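Local coordinates for protein Phospholipase/Carboxylesterase (PDB 4Q82) that probably hydrolyses carboxylic ester bonds, as a phospholipase or carboxylesterase of the alpha/beta-hydrolase type, at residues D45-P48 against S49-L53; E69-P72 against P73-A77; A99-K102 against V103-N106; R110-R114 against D115-N119. All coordinates share one frame; numbering follows the deposited sequence.

Contact 1: D45-P48 against S49-L53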
loop_
_atom_site.group_PDB
_atom_site.type_symbol
_atom_site.label_atom_id
_atom_site.label_comp_id
_atom_site.label_asym_id
_atom_site.label_seq_id
_atom_site.Cartn_x
_atom_site.Cartn_y
_atom_site.Cartn_z
ATOM N N ASP A 45 2.463 24.776 -4.336
ATOM C CA ASP A 45 3.298 24.553 -3.156
ATOM C C ASP A 45 4.470 23.658 -3.546
ATOM O O ASP A 45 4.257 22.621 -4.155
ATOM C CB ASP A 45 2.437 23.925 -2.055
ATOM C CG ASP A 45 3.213 23.534 -0.797
ATOM O OD1 ASP A 45 4.364 23.957 -0.577
ATOM O OD2 ASP A 45 2.612 22.812 0.013
ATOM N N ASP A 46 5.699 24.072 -3.238
ATOM C CA ASP A 46 6.877 23.251 -3.531
ATOM C C ASP A 46 7.760 23.055 -2.294
ATOM O O ASP A 46 8.918 22.704 -2.402
ATOM C CB ASP A 46 7.703 23.862 -4.674
ATOM C CG ASP A 46 8.698 22.864 -5.276
ATOM O OD1 ASP A 46 8.339 21.670 -5.455
ATOM O OD2 ASP A 46 9.843 23.276 -5.554
ATOM N N ARG A 47 7.210 23.281 -1.108
ATOM C CA ARG A 47 7.903 22.906 0.125
ATOM C C ARG A 47 8.167 21.390 0.170
ATOM O O ARG A 47 7.437 20.630 -0.434
ATOM C CB ARG A 47 7.069 23.314 1.332
ATOM C CG ARG A 47 6.920 24.825 1.479
ATOM C CD ARG A 47 5.942 25.110 2.601
ATOM N NE ARG A 47 4.676 24.466 2.309
ATOM C CZ ARG A 47 3.681 24.298 3.177
ATOM N NH1 ARG A 47 3.794 24.737 4.423
ATOM N NH2 ARG A 47 2.568 23.686 2.789
ATOM N N PRO A 48 9.194 20.963 0.909
ATOM C CA PRO A 48 9.492 19.525 1.025
ATOM C C PRO A 48 8.312 18.738 1.627
ATOM O O PRO A 48 7.463 19.326 2.287
ATOM C CB PRO A 48 10.706 19.475 1.962
ATOM C CG PRO A 48 11.171 20.878 2.133
ATOM C CD PRO A 48 10.063 21.805 1.757
ATOM N N SER A 49 8.279 17.422 1.413
ATOM C CA SER A 49 7.091 16.634 1.713
ATOM C C SER A 49 6.624 16.706 3.157
ATOM O O SER A 49 5.418 16.611 3.416
ATOM C CB SER A 49 7.340 15.166 1.318
ATOM O OG SER A 49 8.514 14.662 1.939
ATOM N N SER A 50 7.538 16.860 4.120
ATOM C CA SER A 50 7.096 16.850 5.526
ATOM C C SER A 50 6.185 18.030 5.840
ATOM O O SER A 50 5.425 17.976 6.790
ATOM C CB SER A 50 8.278 16.863 6.509
ATOM O OG SER A 50 9.071 18.011 6.326
ATOM N N ALA A 51 6.251 19.080 5.028
ATOM C CA ALA A 51 5.402 20.250 5.238
ATOM C C ALA A 51 3.928 19.905 5.096
ATOM O O ALA A 51 3.077 20.601 5.634
ATOM C CB ALA A 51 5.779 21.355 4.267
ATOM N N ARG A 52 3.617 18.819 4.390
ATOM C CA ARG A 52 2.218 18.450 4.178
ATOM C C ARG A 52 1.878 17.117 4.829
ATOM O O ARG A 52 0.932 16.451 4.430
ATOM C CB ARG A 52 1.906 18.406 2.677
ATOM C CG ARG A 52 2.089 19.769 1.965
ATOM C CD ARG A 52 1.932 19.653 0.448
ATOM N NE ARG A 52 2.931 18.741 -0.108
ATOM C CZ ARG A 52 4.173 19.093 -0.426
ATOM N NH1 ARG A 52 4.580 20.350 -0.263
ATOM N NH2 ARG A 52 5.011 18.186 -0.884
ATOM N N LEU A 53 2.654 16.740 5.835
ATOM C CA LEU A 53 2.401 15.511 6.598
ATOM C C LEU A 53 1.736 15.855 7.918
ATOM O O LEU A 53 2.298 16.638 8.694
ATOM C CB LEU A 53 3.712 14.782 6.853
ATOM C CG LEU A 53 3.624 13.528 7.733
ATOM C CD1 LEU A 53 2.816 12.458 6.990
ATOM C CD2 LEU A 53 5.034 13.033 8.053
#

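Contact 2: E69-P72 against P73-A77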
loop_
_atom_site.group_PDB
_atom_site.type_symbol
_atom_site.label_atom_id
_atom_site.label_comp_id
_atom_site.label_asym_id
_atom_site.label_seq_id
_atom_site.Cartn_x
_atom_site.Cartn_y
_atom_site.Cartn_z
ATOM N N GLU A 69 -1.486 11.549 7.432
ATOM C CA GLU A 69 -2.059 12.118 6.219
ATOM C C GLU A 69 -1.004 12.918 5.485
ATOM O O GLU A 69 -0.443 13.870 6.036
ATOM C CB GLU A 69 -3.257 13.000 6.572
ATOM C CG GLU A 69 -3.786 13.850 5.457
ATOM C CD GLU A 69 -4.572 15.023 6.014
ATOM O OE1 GLU A 69 -5.744 14.836 6.437
ATOM O OE2 GLU A 69 -3.992 16.127 6.057
ATOM N N TYR A 70 -0.704 12.505 4.258
ATOM C CA TYR A 70 0.152 13.289 3.372
ATOM C C TYR A 70 -0.659 13.806 2.184
ATOM O O TYR A 70 -1.294 13.022 1.470
ATOM C CB TYR A 70 1.359 12.479 2.842
ATOM C CG TYR A 70 2.087 13.288 1.776
ATOM C CD1 TYR A 70 2.827 14.417 2.127
ATOM C CD2 TYR A 70 1.987 12.960 0.426
ATOM C CE1 TYR A 70 3.497 15.175 1.160
ATOM C CE2 TYR A 70 2.641 13.735 -0.560
ATOM C CZ TYR A 70 3.392 14.830 -0.173
ATOM O OH TYR A 70 4.033 15.591 -1.123
ATOM N N LEU A 71 -0.629 15.121 1.973
ATOM C CA LEU A 71 -1.302 15.734 0.831
ATOM C C LEU A 71 -0.260 16.212 -0.172
ATOM O O LEU A 71 0.765 16.789 0.203
ATOM C CB LEU A 71 -2.196 16.895 1.280
ATOM C CG LEU A 71 -3.245 16.553 2.338
ATOM C CD1 LEU A 71 -3.959 17.823 2.778
ATOM C CD2 LEU A 71 -4.233 15.522 1.832
ATOM N N PRO A 72 -0.495 15.924 -1.460
ATOM C CA PRO A 72 0.438 16.290 -2.520
ATOM C C PRO A 72 0.328 17.784 -2.819
ATOM O O PRO A 72 -0.651 18.409 -2.427
ATOM C CB PRO A 72 -0.042 15.461 -3.712
ATOM C CG PRO A 72 -1.520 15.378 -3.498
ATOM C CD PRO A 72 -1.679 15.222 -1.988
ATOM N N PRO A 73 1.322 18.343 -3.507
ATOM C CA PRO A 73 1.332 19.783 -3.790
ATOM C C PRO A 73 0.045 20.329 -4.412
ATOM O O PRO A 73 -0.417 21.401 -4.006
ATOM C CB PRO A 73 2.501 19.921 -4.759
ATOM C CG PRO A 73 3.465 18.885 -4.269
ATOM C CD PRO A 73 2.606 17.712 -3.843
ATOM N N ARG A 74 -0.534 19.604 -5.362
ATOM C CA ARG A 74 -1.711 20.107 -6.065
ATOM C C ARG A 74 -3.035 19.594 -5.503
ATOM O O ARG A 74 -4.049 19.629 -6.199
ATOM C CB ARG A 74 -1.616 19.757 -7.550
ATOM C CG ARG A 74 -0.443 20.419 -8.252
ATOM C CD ARG A 74 -0.250 19.883 -9.662
ATOM N NE ARG A 74 1.168 19.729 -9.985
ATOM C CZ ARG A 74 1.891 20.622 -10.655
ATOM N NH1 ARG A 74 1.331 21.741 -11.094
ATOM N NH2 ARG A 74 3.176 20.392 -10.897
ATOM N N TYR A 75 -3.035 19.123 -4.256
ATOM C CA TYR A 75 -4.269 18.631 -3.634
ATOM C C TYR A 75 -5.368 19.696 -3.699
ATOM O O TYR A 75 -5.113 20.880 -3.446
ATOM C CB TYR A 75 -4.041 18.205 -2.178
ATOM C CG TYR A 75 -5.294 17.631 -1.545
ATOM C CD1 TYR A 75 -5.762 16.375 -1.905
ATOM C CD2 TYR A 75 -6.029 18.362 -0.612
ATOM C CE1 TYR A 75 -6.927 15.843 -1.334
ATOM C CE2 TYR A 75 -7.191 17.846 -0.041
ATOM C CZ TYR A 75 -7.635 16.588 -0.407
ATOM O OH TYR A 75 -8.790 16.073 0.151
ATOM N N GLY A 76 -6.568 19.287 -4.099
ATOM C CA GLY A 76 -7.681 20.220 -4.240
ATOM C C GLY A 76 -7.895 20.771 -5.645
ATOM O O GLY A 76 -9.013 21.166 -5.989
ATOM N N ALA A 77 -6.837 20.787 -6.458
ATOM C CA ALA A 77 -6.871 21.401 -7.789
ATOM C C ALA A 77 -7.577 20.510 -8.798
ATOM O O ALA A 77 -8.164 20.978 -9.768
ATOM C CB ALA A 77 -5.462 21.715 -8.265
#

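Contact 3: A99-K102 against V103-N106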
loop_
_atom_site.group_PDB
_atom_site.type_symbol
_atom_site.label_atom_id
_atom_site.label_comp_id
_atom_site.label_asym_id
_atom_site.label_seq_id
_atom_site.Cartn_x
_atom_site.Cartn_y
_atom_site.Cartn_z
ATOM N N ALA A 99 1.672 6.904 19.625
ATOM C CA ALA A 99 1.828 5.592 19.017
ATOM C C ALA A 99 2.116 5.701 17.519
ATOM O O ALA A 99 2.846 4.871 16.946
ATOM C CB ALA A 99 0.572 4.758 19.257
ATOM N N LEU A 100 1.537 6.718 16.880
ATOM C CA LEU A 100 1.648 6.857 15.421
ATOM C C LEU A 100 3.072 7.096 14.972
ATOM O O LEU A 100 3.413 6.817 13.814
ATOM C CB LEU A 100 0.746 7.987 14.913
ATOM C CG LEU A 100 -0.670 7.473 14.615
ATOM C CD1 LEU A 100 -1.701 8.613 14.643
ATOM C CD2 LEU A 100 -0.688 6.742 13.274
ATOM N N ASP A 101 3.914 7.608 15.869
ATOM C CA ASP A 101 5.305 7.840 15.504
ATOM C C ASP A 101 5.969 6.536 15.022
ATOM O O ASP A 101 6.848 6.571 14.164
ATOM C CB ASP A 101 6.083 8.451 16.673
ATOM C CG ASP A 101 6.031 9.982 16.682
ATOM O OD1 ASP A 101 5.648 10.590 15.653
ATOM O OD2 ASP A 101 6.398 10.585 17.716
ATOM N N LYS A 102 5.532 5.389 15.544
ATOM C CA LYS A 102 6.090 4.095 15.105
ATOM C C LYS A 102 5.932 3.872 13.605
ATOM O O LYS A 102 6.799 3.270 12.971
ATOM C CB LYS A 102 5.423 2.918 15.833
ATOM C CG LYS A 102 5.784 2.787 17.302
ATOM C CD LYS A 102 5.066 1.570 17.876
ATOM C CE LYS A 102 5.001 1.575 19.403
ATOM N NZ LYS A 102 3.938 0.615 19.878
ATOM N N VAL A 103 4.814 4.335 13.054
ATOM C CA VAL A 103 4.483 4.074 11.655
ATOM C C VAL A 103 5.463 4.802 10.724
ATOM O O VAL A 103 5.609 4.425 9.550
ATOM C CB VAL A 103 2.992 4.462 11.350
ATOM C CG1 VAL A 103 2.645 4.291 9.874
ATOM C CG2 VAL A 103 2.016 3.647 12.222
ATOM N N LEU A 104 6.191 5.794 11.242
ATOM C CA LEU A 104 7.167 6.501 10.417
ATOM C C LEU A 104 8.430 5.675 10.114
ATOM O O LEU A 104 9.293 6.123 9.355
ATOM C CB LEU A 104 7.585 7.822 11.075
ATOM C CG LEU A 104 6.464 8.804 11.400
ATOM C CD1 LEU A 104 7.061 10.030 12.104
ATOM C CD2 LEU A 104 5.731 9.203 10.108
ATOM N N ALA A 105 8.534 4.480 10.697
ATOM C CA ALA A 105 9.754 3.666 10.583
ATOM C C ALA A 105 10.067 3.208 9.153
ATOM O O ALA A 105 11.231 3.183 8.734
ATOM C CB ALA A 105 9.654 2.447 11.475
ATOM N N ASN A 106 9.036 2.832 8.414
ATOM C CA ASN A 106 9.233 2.220 7.097
ATOM C C ASN A 106 8.259 2.742 6.072
ATOM O O ASN A 106 7.185 3.237 6.411
ATOM C CB ASN A 106 9.028 0.675 7.150
ATOM C CG ASN A 106 9.891 -0.012 8.162
ATOM O OD1 ASN A 106 9.394 -0.778 9.015
ATOM N ND2 ASN A 106 11.191 0.195 8.064
#

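Contact 4: R110-R114 against D115-N119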
loop_
_atom_site.group_PDB
_atom_site.type_symbol
_atom_site.label_atom_id
_atom_site.label_comp_id
_atom_site.label_asym_id
_atom_site.label_seq_id
_atom_site.Cartn_x
_atom_site.Cartn_y
_atom_site.Cartn_z
ATOM N N ARG A 110 7.856 7.041 6.061
ATOM C CA ARG A 110 9.256 7.299 6.394
ATOM C C ARG A 110 9.861 8.336 5.446
ATOM O O ARG A 110 10.428 9.348 5.897
ATOM C CB ARG A 110 10.082 5.998 6.326
ATOM C CG ARG A 110 11.582 6.210 6.489
ATOM C CD ARG A 110 12.353 4.959 6.064
ATOM N NE ARG A 110 13.795 5.177 6.130
ATOM C CZ ARG A 110 14.527 5.005 7.224
ATOM N NH1 ARG A 110 13.958 4.599 8.359
ATOM N NH2 ARG A 110 15.832 5.231 7.187
ATOM N N TYR A 111 9.723 8.105 4.144
ATOM C CA TYR A 111 10.350 9.002 3.160
ATOM C C TYR A 111 9.677 10.349 3.172
ATOM O O TYR A 111 10.340 11.383 3.029
ATOM C CB TYR A 111 10.326 8.374 1.750
ATOM C CG TYR A 111 11.025 7.036 1.833
ATOM C CD1 TYR A 111 12.401 6.967 2.101
ATOM C CD2 TYR A 111 10.309 5.849 1.739
ATOM C CE1 TYR A 111 13.046 5.733 2.262
ATOM C CE2 TYR A 111 10.934 4.626 1.888
ATOM C CZ TYR A 111 12.300 4.573 2.149
ATOM O OH TYR A 111 12.910 3.337 2.321
ATOM N N ILE A 112 8.359 10.355 3.346
ATOM C CA ILE A 112 7.647 11.648 3.440
ATOM C C ILE A 112 8.142 12.459 4.630
ATOM O O ILE A 112 8.425 13.669 4.509
ATOM C CB ILE A 112 6.125 11.441 3.550
ATOM C CG1 ILE A 112 5.591 10.934 2.208
ATOM C CG2 ILE A 112 5.406 12.767 4.005
ATOM C CD1 ILE A 112 4.265 10.170 2.340
ATOM N N GLU A 113 8.259 11.810 5.788
ATOM C CA GLU A 113 8.658 12.535 6.988
ATOM C C GLU A 113 10.088 13.089 6.846
ATOM O O GLU A 113 10.423 14.138 7.402
ATOM C CB GLU A 113 8.551 11.632 8.223
ATOM C CG GLU A 113 8.508 12.417 9.529
ATOM C CD GLU A 113 9.879 12.634 10.102
ATOM O OE1 GLU A 113 10.795 11.865 9.720
ATOM O OE2 GLU A 113 10.040 13.567 10.920
ATOM N N ARG A 114 10.919 12.380 6.094
ATOM C CA ARG A 114 12.325 12.748 5.923
ATOM C C ARG A 114 12.593 13.676 4.743
ATOM O O ARG A 114 13.749 13.888 4.391
ATOM C CB ARG A 114 13.164 11.481 5.735
ATOM C CG ARG A 114 13.209 10.660 6.995
ATOM C CD ARG A 114 13.987 9.387 6.786
ATOM N NE ARG A 114 13.858 8.535 7.967
ATOM C CZ ARG A 114 14.877 8.144 8.724
ATOM N NH1 ARG A 114 16.113 8.522 8.418
ATOM N NH2 ARG A 114 14.656 7.368 9.779
ATOM N N ASP A 115 11.533 14.188 4.125
ATOM C CA ASP A 115 11.638 15.027 2.920
ATOM C C ASP A 115 12.344 14.316 1.760
ATOM O O ASP A 115 13.014 14.964 0.948
ATOM C CB ASP A 115 12.356 16.345 3.235
ATOM C CG ASP A 115 11.597 17.186 4.219
ATOM O OD1 ASP A 115 10.344 17.086 4.253
ATOM O OD2 ASP A 115 12.239 17.964 4.948
ATOM N N GLU A 116 12.169 12.994 1.681
ATOM C CA GLU A 116 12.771 12.183 0.631
ATOM C C GLU A 116 11.703 11.649 -0.328
ATOM O O GLU A 116 11.958 10.736 -1.108
ATOM C CB GLU A 116 13.575 11.012 1.243
ATOM C CG GLU A 116 14.737 11.484 2.133
ATOM C CD GLU A 116 15.403 10.337 2.907
ATOM O OE1 GLU A 116 14.922 9.197 2.820
ATOM O OE2 GLU A 116 16.425 10.567 3.586
ATOM N N TRP A 117 10.515 12.229 -0.259
ATOM C CA TRP A 117 9.395 11.851 -1.126
ATOM C C TRP A 117 9.181 12.945 -2.171
ATOM O O TRP A 117 8.737 14.044 -1.835
ATOM C CB TRP A 117 8.146 11.644 -0.264
ATOM C CG TRP A 117 6.904 11.181 -0.976
ATOM C CD1 TRP A 117 5.902 11.975 -1.502
ATOM C CD2 TRP A 117 6.502 9.823 -1.194
ATOM N NE1 TRP A 117 4.904 11.174 -2.024
ATOM C CE2 TRP A 117 5.258 9.855 -1.858
ATOM C CE3 TRP A 117 7.081 8.572 -0.887
ATOM C CZ2 TRP A 117 4.582 8.692 -2.228
ATOM C CZ3 TRP A 117 6.408 7.414 -1.257
ATOM C CH2 TRP A 117 5.162 7.483 -1.918
ATOM N N SER A 118 9.529 12.668 -3.427
ATOM C CA SER A 118 9.470 13.701 -4.468
ATOM C C SER A 118 8.133 14.446 -4.541
ATOM O O SER A 118 7.074 13.835 -4.491
ATOM C CB SER A 118 9.762 13.085 -5.839
ATOM O OG SER A 118 9.549 14.047 -6.846
ATOM N N ASN A 119 8.201 15.774 -4.675
ATOM C CA ASN A 119 7.025 16.597 -4.897
ATOM C C ASN A 119 6.314 16.307 -6.224
ATOM O O ASN A 119 5.154 16.681 -6.394
ATOM C CB ASN A 119 7.405 18.090 -4.823
ATOM C CG ASN A 119 7.587 18.563 -3.388
ATOM O OD1 ASN A 119 7.289 17.819 -2.435
ATOM N ND2 ASN A 119 8.037 19.812 -3.219
HETATM O O HOH W 1 15.476 6.935 4.460
HETATM O O HOH W 2 17.078 9.528 6.287
#

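Contact 1: D45-P48 against S49-L53
Asp45 OD2 is gripped by two arginines that approach from opposite faces of the carboxylate. Arg52 NH1 comes from across the turn at 3.2 Å from Asp45 OD2, well above the carboxylate plane, while Arg47 NH2 lies 2.9 Å from Asp45 OD2 on the other side. The Arg47 grip is side-on, for its NE also binds Asp45 OD1 at 2.9 Å, and both acceptors lie in the guanidinium plane. Because Asp45 CG stands anti to the backbone N (chi1 175°), the carboxylate reaches forward over the chain that follows, and OD1 takes the backbone N of Arg47 as well, at 3.0 Å. That last bond makes an Asx turn, which with the Asp45–Arg47–Arg52 salt-bridge network folds the loop before strand 53-56 back on itself, ahead of the 3-10 turn of residues 49-51. Ala51 N closes this turn on Pro48 O at 3.0 Å. A methyl packs against the salt bridge here: Ala51 CB sits over the centre of one face of the Arg47 guanidinium, 3.8 Å from Arg47 CZ. Arg52 NH1 is shared, since it also donates to Arg47 O at 2.9 Å, with the carbonyl oxygen at the guanidinium edge. The two guanidiniums are turned 56° against each other and share the one carboxylate, whose negative charge probably balances part of theirs. The other nitrogens of Arg52 look outside the loop: NH2 binds Tyr70 OH and Asn119 OD1, and NE makes a weak bond to Leu71 O. Ser49 OG and Ser50 OG are engaged by Ile112 O and Asp115 OD1.

Contact 2: E69-P72 against P73-A77
Leu71 CD2 stands almost exactly over the centre of the Tyr75 ring, 3.9 Å from its centroid and only 2° off the ring normal, a CH-pi contact of nearly perpendicular approach. The second methyl leans on the rim, with Leu71 CD1 at 4.0 Å from Tyr75 CD2, so the isopropyl end spans the middle of the face and one flank. Next to it the Pro72 ring meets the root of the tyrosine, its CD lying 3.8 Å from Tyr75 CB. The ring is brought back over the leucine because Tyr75 CG lies anti to the backbone N (chi1 -177°), on a backbone that has just reversed. That reversal is a type I beta turn from Pro72 to Tyr75, closed by Tyr75 N donating to Pro72 O at 3.1 Å. Pro73 occupies the second position of the turn, where its phi of -51° suits a ring-locked residue, and the Pro72 ring adjoins it, a closeness largely set by the peptide bond between them. At the C-terminal end of strand 67-70, Tyr70 OH touches Pro73 CD at 3.7 Å, although the polar partner of that hydroxyl is Arg52 NH2. Farther out, Val124 of strand 124-128 packs on Pro72 and Tyr75, and Tyr75 OH binds Glu153 N, which fixes the outer end of the ring. The contact is thus mainly apolar, a stiff proline-braced turn leaving the sheet: one backbone bond sets the reversal, while dispersion and CH-pi attraction hold the aromatic ring against the strand's continuation.

Contact 3: A99-K102 against V103-N106
Val103 and Leu100 meet across one turn of backbone, and their link is first of all polar: Val103 N donates to Leu100 O at 2.9 Å. Two more bonds of the same i to i+3 span follow, Leu104 N to Asp101 O at 3.1 Å and Ala105 N to Lys102 O at 3.1 Å. These successive turns carry the chain from the weakly bonded helix 97-100 towards helix 107-113. Apolar contacts are fewer. Leu100 CD2 rests 4.2 Å from Val103 CG2, the branch that stands beside the backbone N, while CG1 is anti to it (chi1 176°). Leu104 lies along the neighbouring carbonyl, with its CB 3.4 Å from Asp101 O, and in the one of two Asp101 conformers described here its CD1 approaches Asp101 OD1 at 3.9 Å as the two side chains cross at an angle. Outside the segments, Trp68 is the common neighbour: it packs on Asp101, Val103 and Leu104, and its NE1 donates to Leu100 O, which therefore serves two donors. Lys102 NZ is held by Asn92 O. Cohesion across this junction consequently rests on short backbone bonds, with only light side-chain packing added; the doubly used carbonyl of Leu100 couples the winding directly to the tryptophan of strand 67-70.

Contact 4: R110-R114 against D115-N119
Glu116 N donates to Tyr111 O at 2.8 Å and Asp115 N to Ile112 O at 3.2 Å, the nested pair of a Schellman motif. Asp115, with positive phi (58°), is its C-prime residue, and it turns the chain back across the last turn of helix 107-113. Past this reversal Trp117 returns to the helix and lies beside Ile112, both side chains pointing the same way. Ile112 CG1 stands over the five-membered ring, 3.7 Å from its centroid and 3.5 Å from Trp117 CG, a CH-pi contact displaced toward the rim. The indole is swung inward because Trp117 CG is anti to the backbone N (chi1 -177°); its edge brushes Tyr111 CB. Glu116 takes the polar side. Its OE1 comes up at the edge of the Tyr111 ring, 3.4 Å from CD1, with carboxylate and ring nearly coplanar, while its aliphatic stem runs alongside Arg114. Neither arginine reaches the carboxylate directly: a water links Arg110 NE to Glu116 OE1, donating to the latter at 2.8 Å, and a second appears to join Arg114 NH1, at a doubtfully short distance, to Glu116 OE2. Arg110 NH2 lies over one face of the Arg114 guanidinium, and the nearby Glu116 carboxylate probably offsets part of their charge. Trp117 also meets Tyr70 and Tyr269 edge-to-face and Arg121 through a cation-pi contact. The paired bonds and positive-phi Asp115 make a Schellman ending of helix 107-113, with Trp117, two residues past Asp115, folded back on Ile112 as the chain leaves for strand 124-128.

How the contacts relate
All four contacts are local, and together they follow the chain round one edge of the sheet. Contacts 1, 2 and 4 touch one another, contact 1 bonding to both of the others. Contact 3 stands apart from contacts 1 and 2 but joins contact 4 through Ala105 O and Arg110 NH1, tying the connection after helix 97-100 to helix 107-113. None is wholly core or surface: buried Arg52 neighbours exposed Arg47 in contact 1, and buried Tyr111, Ile112 and Trp117 face exposed Arg114 and Glu116 in contact 4. Chemistry differs too: a salt-bridge network before strand 53-56, proline and aromatic packing after strand 67-70, mostly backbone bonds in 99-106, and a mixed apolar and water-bridged cap in 110-119.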